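Local coordinates for protein ADP compounds hydrolase NudE (Escherichia coli, PDB 1VHZ) that hydrolyses ADP-ribose to AMP and ribose 5-phosphate, and also acts on NADH, Ap3A and Ap2A, as a magnesium-dependent Nudix homodimer, at residues Pro86-Ser89 and Val90-Ala94; His156-Asp159 and Leu160-Asp163. All coordinates share one frame; numbering follows the deposited sequence.

Contact 1: Pro86-Ser89 and Val90-Ala94; sequences PGES and VYEAA
Ser-89 and Glu-92 grip each other at the start of helix 90-102 in a capping box. Ser-89 is the N-cap: its OG accepts from Glu-92 N at 3.2 Å, in a nearly straight bond. With chi1 at 71°, OG sits between the backbone N and the carbonyl carbon, which turns it to the amide of Glu-92. In return Glu-92 OE1 accepts from Ser-89 N at 2.9 Å, met on the anti side of the carboxylate and 35° out of its plane. The first helical backbone bond, Ala-93 N to Ser-89 O at 3.0 Å, closes the turn.

The tight side faces the protein. Here Glu-88 reaches out with its extended chain, so that its carboxylate lies against the small Ala-93, OE1 3.3 Å from Ala-93 CB, while Ala-93 itself packs on Ile-84 and Val-52. The Glu-88 carboxylate is held at both oxygens, OE1 by Asp-85 N and OE2 by a salt bridge to Arg-96. With an alanine in place of this glutamate, Arg-96 would probably lose its carboxylate mate and the backbone amide of Asp-85 its acceptor. The other side is looser, for Glu-92 is solvent-exposed beyond its bond to Ser-89.

Two amides at the helix start thus find side-chain acceptors, and the helix N-terminus would probably stabilise the negative charge of Glu-92, which in turn caps it within the Nudix box.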
loop_
_atom_site.group_PDB
_atom_site.type_symbol
_atom_site.label_atom_id
_atom_site.label_comp_id
_atom_site.label_asym_id
_atom_site.label_seq_id
_atom_site.Cartn_x
_atom_site.Cartn_y
_atom_site.Cartn_z
ATOM N N PRO A 86 19.197 -9.546 -6.163
ATOM C CA PRO A 86 19.112 -10.780 -6.930
ATOM C C PRO A 86 19.994 -11.863 -6.325
ATOM O O PRO A 86 21.147 -11.626 -5.961
ATOM C CB PRO A 86 19.569 -10.407 -8.326
ATOM C CG PRO A 86 19.548 -8.929 -8.411
ATOM C CD PRO A 86 19.545 -8.378 -7.006
ATOM N N GLY A 87 19.449 -13.057 -6.130
ATOM C CA GLY A 87 20.210 -14.150 -5.535
ATOM C C GLY A 87 19.967 -14.297 -4.041
ATOM O O GLY A 87 20.252 -15.344 -3.458
ATOM N N GLU A 88 19.446 -13.271 -3.371
ATOM C CA GLU A 88 19.200 -13.296 -1.945
ATOM C C GLU A 88 17.828 -13.847 -1.589
ATOM O O GLU A 88 16.866 -13.578 -2.301
ATOM C CB GLU A 88 19.196 -11.847 -1.393
ATOM C CG GLU A 88 20.460 -11.246 -0.898
ATOM C CD GLU A 88 20.386 -9.885 -0.244
ATOM O OE1 GLU A 88 19.492 -9.039 -0.503
ATOM O OE2 GLU A 88 21.308 -9.586 0.563
ATOM N N SER A 89 17.740 -14.601 -0.497
ATOM C CA SER A 89 16.424 -15.060 -0.041
ATOM C C SER A 89 15.826 -13.911 0.803
ATOM O O SER A 89 16.545 -12.956 1.121
ATOM C CB SER A 89 16.570 -16.272 0.879
ATOM O OG SER A 89 17.129 -15.877 2.120
ATOM N N VAL A 90 14.579 -14.008 1.240
ATOM C CA VAL A 90 14.012 -12.959 2.064
ATOM C C VAL A 90 14.730 -12.836 3.411
ATOM O O VAL A 90 14.799 -11.731 3.940
ATOM C CB VAL A 90 12.510 -13.137 2.395
ATOM C CG1 VAL A 90 11.675 -12.708 1.213
ATOM C CG2 VAL A 90 12.231 -14.585 2.802
ATOM N N TYR A 91 15.173 -13.935 3.986
ATOM C CA TYR A 91 15.850 -13.905 5.278
ATOM C C TYR A 91 17.173 -13.155 5.156
ATOM O O TYR A 91 17.468 -12.272 5.941
ATOM C CB TYR A 91 16.085 -15.339 5.788
ATOM C CG TYR A 91 14.784 -16.127 5.864
ATOM C CD1 TYR A 91 13.936 -15.951 6.937
ATOM C CD2 TYR A 91 14.391 -16.991 4.847
ATOM C CE1 TYR A 91 12.753 -16.646 7.052
ATOM C CE2 TYR A 91 13.204 -17.682 4.936
ATOM C CZ TYR A 91 12.391 -17.516 6.037
ATOM O OH TYR A 91 11.184 -18.167 6.129
ATOM N N GLU A 92 17.893 -13.422 4.074
ATOM C CA GLU A 92 19.183 -12.813 3.814
ATOM C C GLU A 92 19.047 -11.322 3.589
ATOM O O GLU A 92 19.810 -10.519 4.131
ATOM C CB GLU A 92 19.849 -13.512 2.610
ATOM C CG GLU A 92 20.437 -14.884 2.933
ATOM C CD GLU A 92 20.670 -15.761 1.710
ATOM O OE1 GLU A 92 20.260 -15.425 0.575
ATOM O OE2 GLU A 92 21.264 -16.854 1.852
ATOM N N ALA A 93 18.068 -10.921 2.773
ATOM C CA ALA A 93 17.875 -9.487 2.528
ATOM C C ALA A 93 17.476 -8.808 3.837
ATOM O O ALA A 93 17.984 -7.729 4.151
ATOM C CB ALA A 93 16.828 -9.259 1.457
ATOM N N ALA A 94 16.591 -9.462 4.603
ATOM C CA ALA A 94 16.139 -8.870 5.853
ATOM C C ALA A 94 17.319 -8.646 6.805
ATOM O O ALA A 94 17.471 -7.564 7.361
ATOM C CB ALA A 94 15.074 -9.736 6.518
#

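Contact 2: His156-Asp159 and Leu160-Asp163; sequences HMMD and LLED
Met-157 O receives Leu-160 N at 3.2 Å, one of three successive i to i+3 bonds that cross between 156-159 and 160-163. The run starts one residue earlier, where His-156 O accepts from Asp-159 N, and it winds residues 157-162 into a 3-10 helix. The side chain of the buried Leu-160 folds back over the Met-157 carbonyl, its CD1 3.6 Å from Met-157 O. Met-157 CB, by contrast, points away from 160-163.

Next comes Met-158, whose carbonyl takes Leu-161 N at 3.2 Å. Its side chain supplies the apolar contact: the chain is bent at chi2 (-33°) and again at chi3, which brings the terminal methyl CE alongside Leu-161 CD2 at 3.6 Å. The two side chains lie side by side and point the same way, Met-158 onto Phe-176 and Leu-161 onto Leu-175 of helix 169-184.

Asp-159 ends the segment and gives its carbonyl to Glu-162 N at 2.9 Å, while Glu-162 CB sits 3.5 Å from Asp-159 O. In all three bonds the donor stands above the carbonyl plane, by 48° to 49°.

Farther on, Leu-161 O is taken by Asn-167 ND2 and also by Lys-113 NZ of the second subunit, which ties this turn to that subunit. Taken together, this is a short amphipathic 3-10 helix, packed through its methionines and leucines onto helix 169-184 and strands 74-78 and 149-153 of the Nudix domain.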
loop_
_atom_site.group_PDB
_atom_site.type_symbol
_atom_site.label_atom_id
_atom_site.label_comp_id
_atom_site.label_asym_id
_atom_site.label_seq_id
_atom_site.Cartn_x
_atom_site.Cartn_y
_atom_site.Cartn_z
ATOM N N HIS A 156 1.590 -1.501 23.713
ATOM C CA HIS A 156 0.890 -0.332 23.202
ATOM C C HIS A 156 1.117 -0.157 21.707
ATOM O O HIS A 156 0.951 0.936 21.147
ATOM C CB HIS A 156 1.359 0.944 23.950
ATOM C CG HIS A 156 0.993 0.828 25.409
ATOM N ND1 HIS A 156 -0.318 0.943 25.828
ATOM C CD2 HIS A 156 1.733 0.521 26.500
ATOM C CE1 HIS A 156 -0.361 0.748 27.134
ATOM N NE2 HIS A 156 0.864 0.497 27.569
ATOM N N MET A 157 1.413 -1.246 21.016
ATOM C CA MET A 157 1.665 -1.285 19.590
ATOM C C MET A 157 0.601 -0.530 18.763
ATOM O O MET A 157 0.935 0.085 17.768
ATOM C CB MET A 157 1.519 -2.695 19.032
ATOM C CG MET A 157 2.500 -3.775 19.110
ATOM S SD MET A 157 1.681 -5.338 18.644
ATOM C CE MET A 157 2.193 -5.391 16.917
ATOM N N MET A 158 -0.673 -0.830 19.043
ATOM C CA MET A 158 -1.782 -0.220 18.346
ATOM C C MET A 158 -1.816 1.280 18.492
ATOM O O MET A 158 -2.425 1.929 17.622
ATOM C CB MET A 158 -3.126 -0.886 18.703
ATOM C CG MET A 158 -3.149 -2.394 18.404
ATOM S SD MET A 158 -2.159 -2.911 16.970
ATOM C CE MET A 158 -3.198 -2.398 15.626
ATOM N N ASP A 159 -1.140 1.909 19.466
ATOM C CA ASP A 159 -1.149 3.376 19.535
ATOM C C ASP A 159 -0.473 3.979 18.301
ATOM O O ASP A 159 -0.672 5.176 18.007
ATOM C CB ASP A 159 -0.450 3.908 20.772
ATOM C CG ASP A 159 -0.983 3.446 22.100
ATOM O OD1 ASP A 159 -2.100 2.896 22.149
ATOM O OD2 ASP A 159 -0.276 3.616 23.121
ATOM N N LEU A 160 0.342 3.226 17.555
ATOM C CA LEU A 160 1.005 3.763 16.369
ATOM C C LEU A 160 0.023 4.297 15.330
ATOM O O LEU A 160 0.350 5.184 14.532
ATOM C CB LEU A 160 1.917 2.712 15.722
ATOM C CG LEU A 160 3.291 2.511 16.400
ATOM C CD1 LEU A 160 3.889 1.180 15.993
ATOM C CD2 LEU A 160 4.229 3.671 16.066
ATOM N N LEU A 161 -1.212 3.820 15.336
ATOM C CA LEU A 161 -2.291 4.231 14.463
ATOM C C LEU A 161 -2.790 5.640 14.748
ATOM O O LEU A 161 -3.674 6.133 14.027
ATOM C CB LEU A 161 -3.472 3.248 14.634
ATOM C CG LEU A 161 -3.584 2.064 13.691
ATOM C CD1 LEU A 161 -2.324 1.761 12.916
ATOM C CD2 LEU A 161 -4.106 0.822 14.412
ATOM N N GLU A 162 -2.320 6.271 15.826
ATOM C CA GLU A 162 -2.697 7.640 16.147
ATOM C C GLU A 162 -1.627 8.597 15.626
ATOM O O GLU A 162 -1.724 9.818 15.763
ATOM C CB GLU A 162 -2.928 7.840 17.640
ATOM C CG GLU A 162 -4.168 7.109 18.161
ATOM C CD GLU A 162 -5.438 7.602 17.491
ATOM O OE1 GLU A 162 -6.436 6.861 17.478
ATOM O OE2 GLU A 162 -5.462 8.740 16.957
ATOM N N ASP A 163 -0.563 8.037 15.039
ATOM C CA ASP A 163 0.488 8.898 14.478
ATOM C C ASP A 163 0.395 8.920 12.962
ATOM O O ASP A 163 0.728 7.939 12.288
ATOM C CB ASP A 163 1.879 8.401 14.893
ATOM C CG ASP A 163 2.975 9.369 14.530
ATOM O OD1 ASP A 163 4.091 9.206 15.074
ATOM O OD2 ASP A 163 2.755 10.303 13.720
#

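Both contacts are local helical turns within one Nudix domain, yet they lie on opposite sides of the chain's centre, 29 Å apart between centres and about 17 Å between nearest atoms, and do not touch. Contact 1 lies close to the probable metal site, within the Nudix box: the side chain of Ala-93 is about 5 Å from that of Glu-97 and about 10 Å from that of Glu-101, both probable metal ligands. Contact 2 lies far from the metal and substrate sites and instead reaches the second subunit. Neither segment pair includes the residues of the ADP-ribose pocket, Arg-39, Tyr-41, Glu-42, Ser-120 and Tyr-121.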